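Local coordinates for chromosome partition protein Smc (Pyrococcus yayanosii, PDB 5XEI) that is probably required for chromosome condensation and partitioning, here as its ATPase head domain with part of the coiled coil, at residues A[38-43]-A[447-452]; A[57-62]-A[143-148]; A[30-35]-A[484-489]. One frame throughout, in Å; residues are numbered along the deposited sequence.

Contact 1 (A[38-43]-A[447-452]); sequences GKSNIG and LFDEID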
loop_
_atom_site.group_PDB
_atom_site.type_symbol
_atom_site.label_atom_id
_atom_site.label_comp_id
_atom_site.label_asym_id
_atom_site.label_seq_id
_atom_site.Cartn_x
_atom_site.Cartn_y
_atom_site.Cartn_z
ATOM N N GLY A 38 31.487 23.923 24.855
ATOM C CA GLY A 38 30.425 22.936 24.819
ATOM C C GLY A 38 29.137 23.444 24.224
ATOM O O GLY A 38 28.070 22.879 24.504
ATOM N N LYS A 39 29.191 24.522 23.434
ATOM C CA LYS A 39 27.964 25.020 22.831
ATOM C C LYS A 39 27.357 23.988 21.878
ATOM O O LYS A 39 26.136 23.943 21.708
ATOM C CB LYS A 39 28.241 26.354 22.127
ATOM C CG LYS A 39 29.429 26.348 21.147
ATOM C CD LYS A 39 29.676 27.750 20.527
ATOM C CE LYS A 39 30.650 27.715 19.335
ATOM N NZ LYS A 39 31.931 27.013 19.649
ATOM N N SER A 40 28.177 23.118 21.291
ATOM C CA SER A 40 27.691 22.202 20.265
ATOM C C SER A 40 26.975 20.991 20.847
ATOM O O SER A 40 26.205 20.323 20.144
ATOM C CB SER A 40 28.854 21.741 19.402
ATOM O OG SER A 40 29.690 22.832 19.052
ATOM N N ASN A 41 27.216 20.689 22.113
ATOM C CA ASN A 41 26.495 19.609 22.748
ATOM C C ASN A 41 25.001 19.882 22.833
ATOM O O ASN A 41 24.221 18.941 23.064
ATOM C CB ASN A 41 27.094 19.355 24.131
ATOM C CG ASN A 41 28.545 18.892 24.062
ATOM O OD1 ASN A 41 28.939 18.089 23.197
ATOM N ND2 ASN A 41 29.341 19.373 24.993
ATOM N N ILE A 42 24.577 21.126 22.611
ATOM C CA ILE A 42 23.146 21.388 22.554
ATOM C C ILE A 42 22.550 20.795 21.279
ATOM O O ILE A 42 21.513 20.114 21.315
ATOM C CB ILE A 42 22.880 22.891 22.690
ATOM C CG1 ILE A 42 23.097 23.294 24.152
ATOM C CG2 ILE A 42 21.483 23.244 22.210
ATOM C CD1 ILE A 42 23.528 24.784 24.317
ATOM N N GLY A 43 23.219 21.006 20.143
ATOM C CA GLY A 43 22.879 20.249 18.947
ATOM C C GLY A 43 22.772 18.761 19.207
ATOM O O GLY A 43 21.752 18.136 18.900
ATOM N N LEU A 447 18.438 23.542 12.582
ATOM C CA LEU A 447 19.554 23.601 13.516
ATOM C C LEU A 447 20.852 23.671 12.736
ATOM O O LEU A 447 21.204 22.725 12.026
ATOM C CB LEU A 447 19.573 22.394 14.439
ATOM C CG LEU A 447 20.785 22.325 15.373
ATOM C CD1 LEU A 447 20.751 23.501 16.322
ATOM C CD2 LEU A 447 20.795 20.981 16.142
ATOM N N PHE A 448 21.570 24.776 12.891
ATOM C CA PHE A 448 22.848 25.002 12.228
ATOM C C PHE A 448 23.911 25.144 13.307
ATOM O O PHE A 448 24.037 26.194 13.940
ATOM C CB PHE A 448 22.821 26.253 11.349
ATOM C CG PHE A 448 21.899 26.161 10.174
ATOM C CD1 PHE A 448 21.440 24.936 9.704
ATOM C CD2 PHE A 448 21.469 27.324 9.532
ATOM C CE1 PHE A 448 20.559 24.878 8.602
ATOM C CE2 PHE A 448 20.593 27.270 8.444
ATOM C CZ PHE A 448 20.135 26.046 7.986
ATOM N N ASP A 449 24.680 24.102 13.517
ATOM C CA ASP A 449 25.886 24.221 14.300
ATOM C C ASP A 449 26.977 24.479 13.275
ATOM O O ASP A 449 26.828 24.033 12.142
ATOM C CB ASP A 449 26.118 22.924 15.059
ATOM C CG ASP A 449 27.276 23.021 15.999
ATOM O OD1 ASP A 449 27.495 22.042 16.732
ATOM O OD2 ASP A 449 27.926 24.103 16.049
ATOM N N GLU A 450 28.094 25.124 13.670
ATOM C CA GLU A 450 29.142 25.618 12.753
ATOM C C GLU A 450 28.575 26.177 11.432
ATOM O O GLU A 450 27.877 27.196 11.452
ATOM C CB GLU A 450 30.210 24.549 12.418
ATOM C CG GLU A 450 29.668 23.351 11.688
ATOM C CD GLU A 450 28.967 22.371 12.603
ATOM O OE1 GLU A 450 29.047 22.455 13.847
ATOM O OE2 GLU A 450 28.116 21.634 12.069
ATOM N N ILE A 451 28.908 25.545 10.288
ATOM C CA ILE A 451 28.584 25.859 8.883
ATOM C C ILE A 451 29.137 27.213 8.450
ATOM O O ILE A 451 29.287 27.472 7.252
ATOM C CB ILE A 451 27.077 25.774 8.539
ATOM C CG1 ILE A 451 26.332 27.061 8.867
ATOM C CG2 ILE A 451 26.424 24.597 9.208
ATOM C CD1 ILE A 451 24.856 26.994 8.501
ATOM N N ASP A 452 29.439 28.092 9.396
ATOM C CA ASP A 452 30.188 29.291 9.060
ATOM C C ASP A 452 31.692 29.093 9.203
ATOM O O ASP A 452 32.465 29.996 8.859
ATOM C CB ASP A 452 29.725 30.466 9.920
ATOM C CG ASP A 452 29.434 30.065 11.356
ATOM O OD1 ASP A 452 30.157 29.196 11.908
ATOM O OD2 ASP A 452 28.476 30.640 11.931
HETATM O O HOH W 1 31.044 24.510 17.251
#

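Contact 2 (A[57-62]-A[143-148]); sequences AMRATR and VLQGDI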
loop_
_atom_site.group_PDB
_atom_site.type_symbol
_atom_site.label_atom_id
_atom_site.label_comp_id
_atom_site.label_asym_id
_atom_site.label_seq_id
_atom_site.Cartn_x
_atom_site.Cartn_y
_atom_site.Cartn_z
ATOM N N ALA A 57 27.177 10.415 15.714
ATOM C CA ALA A 57 26.621 11.720 15.389
ATOM C C ALA A 57 26.351 12.563 16.629
ATOM O O ALA A 57 26.400 13.799 16.547
ATOM C CB ALA A 57 25.353 11.558 14.555
ATOM N N MET A 58 26.094 11.937 17.776
ATOM C CA MET A 58 26.029 12.680 19.030
ATOM C C MET A 58 27.410 12.899 19.651
ATOM O O MET A 58 27.490 13.418 20.773
ATOM C CB MET A 58 25.090 11.977 20.015
ATOM C CG MET A 58 23.616 12.228 19.704
ATOM S SD MET A 58 22.456 10.935 20.263
ATOM C CE MET A 58 23.068 9.487 19.401
ATOM N N ARG A 59 28.482 12.534 18.920
ATOM C CA ARG A 59 29.888 12.777 19.286
ATOM C C ARG A 59 30.209 12.277 20.686
ATOM O O ARG A 59 30.954 12.910 21.440
ATOM C CB ARG A 59 30.286 14.250 19.138
ATOM C CG ARG A 59 29.646 14.980 17.977
ATOM C CD ARG A 59 30.008 16.476 18.025
ATOM N NE ARG A 59 30.167 16.902 19.403
ATOM C CZ ARG A 59 30.171 18.176 19.768
ATOM N NH1 ARG A 59 30.005 19.107 18.842
ATOM N NH2 ARG A 59 30.338 18.531 21.040
ATOM N N ALA A 60 29.624 11.146 21.047
ATOM C CA ALA A 60 30.065 10.373 22.190
ATOM C C ALA A 60 30.746 9.126 21.654
ATOM O O ALA A 60 30.332 8.584 20.621
ATOM C CB ALA A 60 28.894 10.008 23.110
ATOM N N THR A 61 31.818 8.691 22.326
ATOM C CA THR A 61 32.483 7.468 21.880
ATOM C C THR A 61 31.513 6.284 21.906
ATOM O O THR A 61 31.558 5.412 21.029
ATOM C CB THR A 61 33.735 7.191 22.730
ATOM O OG1 THR A 61 33.391 6.415 23.887
ATOM C CG2 THR A 61 34.384 8.502 23.182
ATOM N N ARG A 62 30.603 6.261 22.881
ATOM C CA ARG A 62 29.624 5.200 23.038
ATOM C C ARG A 62 28.313 5.832 23.459
ATOM O O ARG A 62 28.257 7.005 23.829
ATOM C CB ARG A 62 30.071 4.163 24.069
ATOM C CG ARG A 62 31.476 3.642 23.849
ATOM C CD ARG A 62 31.602 2.296 24.516
ATOM N NE ARG A 62 30.283 1.701 24.503
ATOM C CZ ARG A 62 29.881 0.776 25.359
ATOM N NH1 ARG A 62 30.700 0.333 26.303
ATOM N NH2 ARG A 62 28.655 0.286 25.273
ATOM N N VAL A 143 21.589 20.230 10.797
ATOM C CA VAL A 143 22.920 20.316 10.207
ATOM C C VAL A 143 23.972 20.389 11.305
ATOM O O VAL A 143 24.339 21.476 11.766
ATOM C CB VAL A 143 23.034 21.524 9.268
ATOM C CG1 VAL A 143 24.178 21.326 8.321
ATOM C CG2 VAL A 143 21.769 21.700 8.517
ATOM N N LEU A 144 24.469 19.226 11.711
ATOM C CA LEU A 144 25.510 19.067 12.712
ATOM C C LEU A 144 26.880 18.961 12.040
ATOM O O LEU A 144 26.997 18.922 10.817
ATOM C CB LEU A 144 25.228 17.824 13.557
ATOM C CG LEU A 144 24.242 17.991 14.705
ATOM C CD1 LEU A 144 24.732 19.068 15.661
ATOM C CD2 LEU A 144 22.873 18.339 14.198
ATOM N N GLN A 145 27.929 18.904 12.854
ATOM C CA GLN A 145 29.277 18.857 12.292
ATOM C C GLN A 145 29.444 17.610 11.416
ATOM O O GLN A 145 29.008 16.513 11.778
ATOM C CB GLN A 145 30.328 18.913 13.418
ATOM C CG GLN A 145 29.879 19.768 14.644
ATOM C CD GLN A 145 30.990 20.130 15.671
ATOM O OE1 GLN A 145 32.088 19.572 15.659
ATOM N NE2 GLN A 145 30.695 21.102 16.535
ATOM N N GLY A 146 30.035 17.795 10.235
ATOM C CA GLY A 146 30.193 16.721 9.272
ATOM C C GLY A 146 28.977 16.406 8.414
ATOM O O GLY A 146 29.092 15.607 7.473
ATOM N N ASP A 147 27.810 16.990 8.701
ATOM C CA ASP A 147 26.643 16.717 7.865
ATOM C C ASP A 147 26.831 17.261 6.449
ATOM O O ASP A 147 26.430 16.607 5.477
ATOM C CB ASP A 147 25.376 17.295 8.498
ATOM C CG ASP A 147 24.663 16.299 9.399
ATOM O OD1 ASP A 147 24.070 15.333 8.859
ATOM O OD2 ASP A 147 24.665 16.491 10.641
ATOM N N ILE A 148 27.436 18.452 6.307
ATOM C CA ILE A 148 27.673 19.008 4.972
ATOM C C ILE A 148 28.538 18.065 4.150
ATOM O O ILE A 148 28.268 17.818 2.970
ATOM C CB ILE A 148 28.321 20.401 5.058
ATOM C CG1 ILE A 148 27.409 21.386 5.777
ATOM C CG2 ILE A 148 28.666 20.910 3.664
ATOM C CD1 ILE A 148 28.004 22.760 5.884
#

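Contact 3 (A[30-35]-A[484-489]); sequences AIVGAN and VMMANA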
loop_
_atom_site.group_PDB
_atom_site.type_symbol
_atom_site.label_atom_id
_atom_site.label_comp_id
_atom_site.label_asym_id
_atom_site.label_seq_id
_atom_site.Cartn_x
_atom_site.Cartn_y
_atom_site.Cartn_z
ATOM N N ALA A 30 20.663 32.351 18.617
ATOM C CA ALA A 30 22.070 32.078 18.343
ATOM C C ALA A 30 22.780 31.591 19.607
ATOM O O ALA A 30 22.892 32.330 20.595
ATOM C CB ALA A 30 22.760 33.324 17.788
ATOM N N ILE A 31 23.267 30.354 19.565
ATOM C CA ILE A 31 24.151 29.820 20.593
ATOM C C ILE A 31 25.581 30.246 20.268
ATOM O O ILE A 31 26.107 29.911 19.195
ATOM C CB ILE A 31 24.054 28.291 20.674
ATOM C CG1 ILE A 31 22.595 27.789 20.605
ATOM C CG2 ILE A 31 24.763 27.813 21.920
ATOM C CD1 ILE A 31 21.720 28.271 21.702
ATOM N N VAL A 32 26.223 30.970 21.196
ATOM C CA VAL A 32 27.597 31.426 21.007
ATOM C C VAL A 32 28.436 31.091 22.233
ATOM O O VAL A 32 27.931 30.966 23.352
ATOM C CB VAL A 32 27.702 32.936 20.698
ATOM C CG1 VAL A 32 26.940 33.254 19.432
ATOM C CG2 VAL A 32 27.207 33.767 21.872
ATOM N N GLY A 33 29.732 30.958 21.995
ATOM C CA GLY A 33 30.712 30.557 22.979
ATOM C C GLY A 33 31.976 30.103 22.291
ATOM O O GLY A 33 31.998 29.827 21.089
ATOM N N ALA A 34 33.053 30.014 23.074
ATOM C CA ALA A 34 34.358 29.727 22.493
ATOM C C ALA A 34 34.491 28.251 22.142
ATOM O O ALA A 34 33.670 27.409 22.533
ATOM C CB ALA A 34 35.481 30.120 23.452
ATOM N N ASN A 35 35.564 27.939 21.410
ATOM C CA ASN A 35 35.914 26.551 21.109
ATOM C C ASN A 35 36.006 25.729 22.389
ATOM O O ASN A 35 36.837 26.011 23.255
ATOM C CB ASN A 35 37.247 26.493 20.364
ATOM C CG ASN A 35 37.234 27.299 19.084
ATOM O OD1 ASN A 35 36.319 27.162 18.263
ATOM N ND2 ASN A 35 38.245 28.166 18.911
ATOM N N VAL A 484 28.980 38.640 12.986
ATOM C CA VAL A 484 27.951 39.026 12.031
ATOM C C VAL A 484 26.721 38.141 12.195
ATOM O O VAL A 484 25.578 38.606 12.084
ATOM C CB VAL A 484 28.503 38.963 10.595
ATOM C CG1 VAL A 484 27.599 39.739 9.657
ATOM C CG2 VAL A 484 29.928 39.478 10.536
ATOM N N MET A 485 26.937 36.852 12.468
ATOM C CA MET A 485 25.813 35.951 12.697
ATOM C C MET A 485 25.065 36.331 13.966
ATOM O O MET A 485 23.831 36.413 13.974
ATOM C CB MET A 485 26.303 34.511 12.774
ATOM C CG MET A 485 25.165 33.529 12.727
ATOM S SD MET A 485 24.369 33.470 11.105
ATOM C CE MET A 485 25.625 32.571 10.175
ATOM N N MET A 486 25.806 36.556 15.053
ATOM C CA MET A 486 25.228 37.078 16.287
ATOM C C MET A 486 24.378 38.312 16.050
ATOM O O MET A 486 23.379 38.535 16.745
ATOM C CB MET A 486 26.344 37.448 17.251
ATOM C CG MET A 486 26.520 36.548 18.389
ATOM S SD MET A 486 28.041 37.060 19.185
ATOM C CE MET A 486 29.252 36.249 18.132
ATOM N N ALA A 487 24.783 39.141 15.088
ATOM C CA ALA A 487 24.280 40.506 15.003
ATOM C C ALA A 487 22.785 40.542 14.693
ATOM O O ALA A 487 22.052 41.390 15.223
ATOM C CB ALA A 487 25.075 41.265 13.949
ATOM N N ASN A 488 22.307 39.624 13.853
ATOM C CA ASN A 488 20.906 39.622 13.453
ATOM C C ASN A 488 20.027 38.711 14.294
ATOM O O ASN A 488 18.808 38.698 14.088
ATOM C CB ASN A 488 20.767 39.209 11.989
ATOM C CG ASN A 488 21.741 39.913 11.104
ATOM O OD1 ASN A 488 22.934 39.590 11.086
ATOM N ND2 ASN A 488 21.253 40.909 10.375
ATOM N N ALA A 489 20.586 37.935 15.209
ATOM C CA ALA A 489 19.719 37.075 15.992
ATOM C C ALA A 489 18.720 37.917 16.774
ATOM O O ALA A 489 18.978 39.077 17.107
ATOM C CB ALA A 489 20.536 36.201 16.942
#

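Contact 1 (A[38-43]-A[447-452])
Walker A meets Walker B here: Ser40, the last serine of the P-loop motif, which leads into helix 41-49, faces Asp449 at the end of strand 445-449. The two CA atoms are 6.6 Å apart. Asp449 holds CG anti to its backbone N (chi1 -174°), which carries the carboxylate across to the serine. OD1 lies 3.0 Å from Ser40 CB and 3.3 Å from Ser40 OG, but the angle at the hydroxyl is poor, so this second pair is no hydrogen bond. The polar link runs instead through an ordered water, 2.8 Å from Ser40 OG, which donates a weak bond to Asp449 OD2 at 3.4 Å. A further weak bond, from the backbone N of Glu450, reaches the same OD2, while OD1 takes a weak one from Gln145 NE2. Farther along, Leu447 CD2, two residues before Asp449, rests 3.6 Å from Gly43 CA, a leucine methyl packed on the glycine backbone. With an alanine here in place of Asp449, the water would probably lose its strand-side anchor, and Gln145 NE2 an acceptor. Lys39 NZ stays 6.1 Å from Asp449 OD2, too far for a salt bridge. A serine hydroxyl and a carboxylate joined through water are consistent with a magnesium-nucleotide site, as in other P-loop ATPases, where the equivalent serine or threonine and aspartate lie round the magnesium, the aspartate usually through water.

Contact 2 (A[57-62]-A[143-148])
Arg59 comes to the contact from a loop without regular structure and Gln145 from a type II turn. Residues 57-62 form no helix or strand, and Arg59 itself has a positive phi (52°). On the other side, the chain leaves strand 142-143 through the turn, which runs from Leu144 to Asp147 and is closed by Asp147 N to Leu144 O at 3.0 Å. Gly146 takes the turn's third position with phi 81° and is also the N-cap of helix 147-152. The Asp147 side chain reaches back over the turn: its OD2 accepts from Leu144 N at 2.9 Å, on the anti side and tilted out of the carboxylate plane, so the turn is held at two points.

The side chains meet through a single pair of groups. Arg59 NH1 is 3.1 Å from Gln145 NE2, which sits at the edge of the guanidinium and near its plane, while Gln145 OE1 is farther off, 3.8 Å from NH1. The two chains cross at about a right angle, and guanidinium and amide are turned 62° apart. The two donors meet without a bond, each side chain being held by a partner in another part of the site: Arg59 through NE in a salt bridge with Asp44 of helix 41-49, and Gln145 through a weak bond from NE2 to Asp449 OD1. Gln145, in its short QGD turn after a strand, is consistent with the Q-loop glutamine of ABC-type ATPases, and Arg59 probably is the arginine of the R-loop of SMC heads; both lie beside Ser40 of the predicted ATP site.

Contact 3 (A[30-35]-A[484-489])
Met486 has chi1 at -107°, off the usual staggered positions, which sets CG against one methyl of Val32; an extended chi2 and a bend at chi3 (-81°) then carry SD and CE alongside it. That methyl is CG1, set beside the backbone N and anti to the carbonyl carbon (chi1 -60°). The nearest approach is CG to CG1 at 3.5 Å; Met486 SD and CE each lie 4.0 Å from Val32 CG1. The thioether thus turns round the methyl instead of meeting it end on, and the two side chains cross at a slant. Two residues back on the same face of the strand, Ala30 CB meets Ala489 CB at 3.7 Å, and with alanine on both sides the backbones come within 6.0 Å, CA to CA. Ala489 N bonds Met486 O at 3.2 Å, a tight closing turn just past the helix. Ile31, between the two, directs its side chain to the other face of the sheet. The contact is apolar throughout, and Leu516 of helix 509-518 touches both Val32 and Met486 and so belongs to the same apolar cluster. Helix 483-488 links parallel strands 475-480 and 491-498, which lie on either side of strand 28-32. The arrangement is a beta-alpha-beta crossover whose helix packs over the central strand, the one that leads into the P-loop, as in the core of P-loop NTPase folds.

All three contacts lie at or beside the predicted ATP site of the head domain. Contact 1 is the middle one, its centre about 10 Å from those of contact 2 and contact 3, which are themselves about 20 Å apart and do not touch. Contacts 1 and 2 are joined by sheet pairing, with probable hydrogen bonds from Val143 N to Leu447 O (2.8 Å) and from Asp449 N to Val143 O (3.2 Å). Towards contact 3 the tie is the P-loop itself: Lys39 NZ bonds weakly to Ala34 O at 3.4 Å. Contact 3 thus packs the strand entering the loop, contact 1 sets its far end against Walker B, and contact 2 adds what are probably the Q-loop and R-loop.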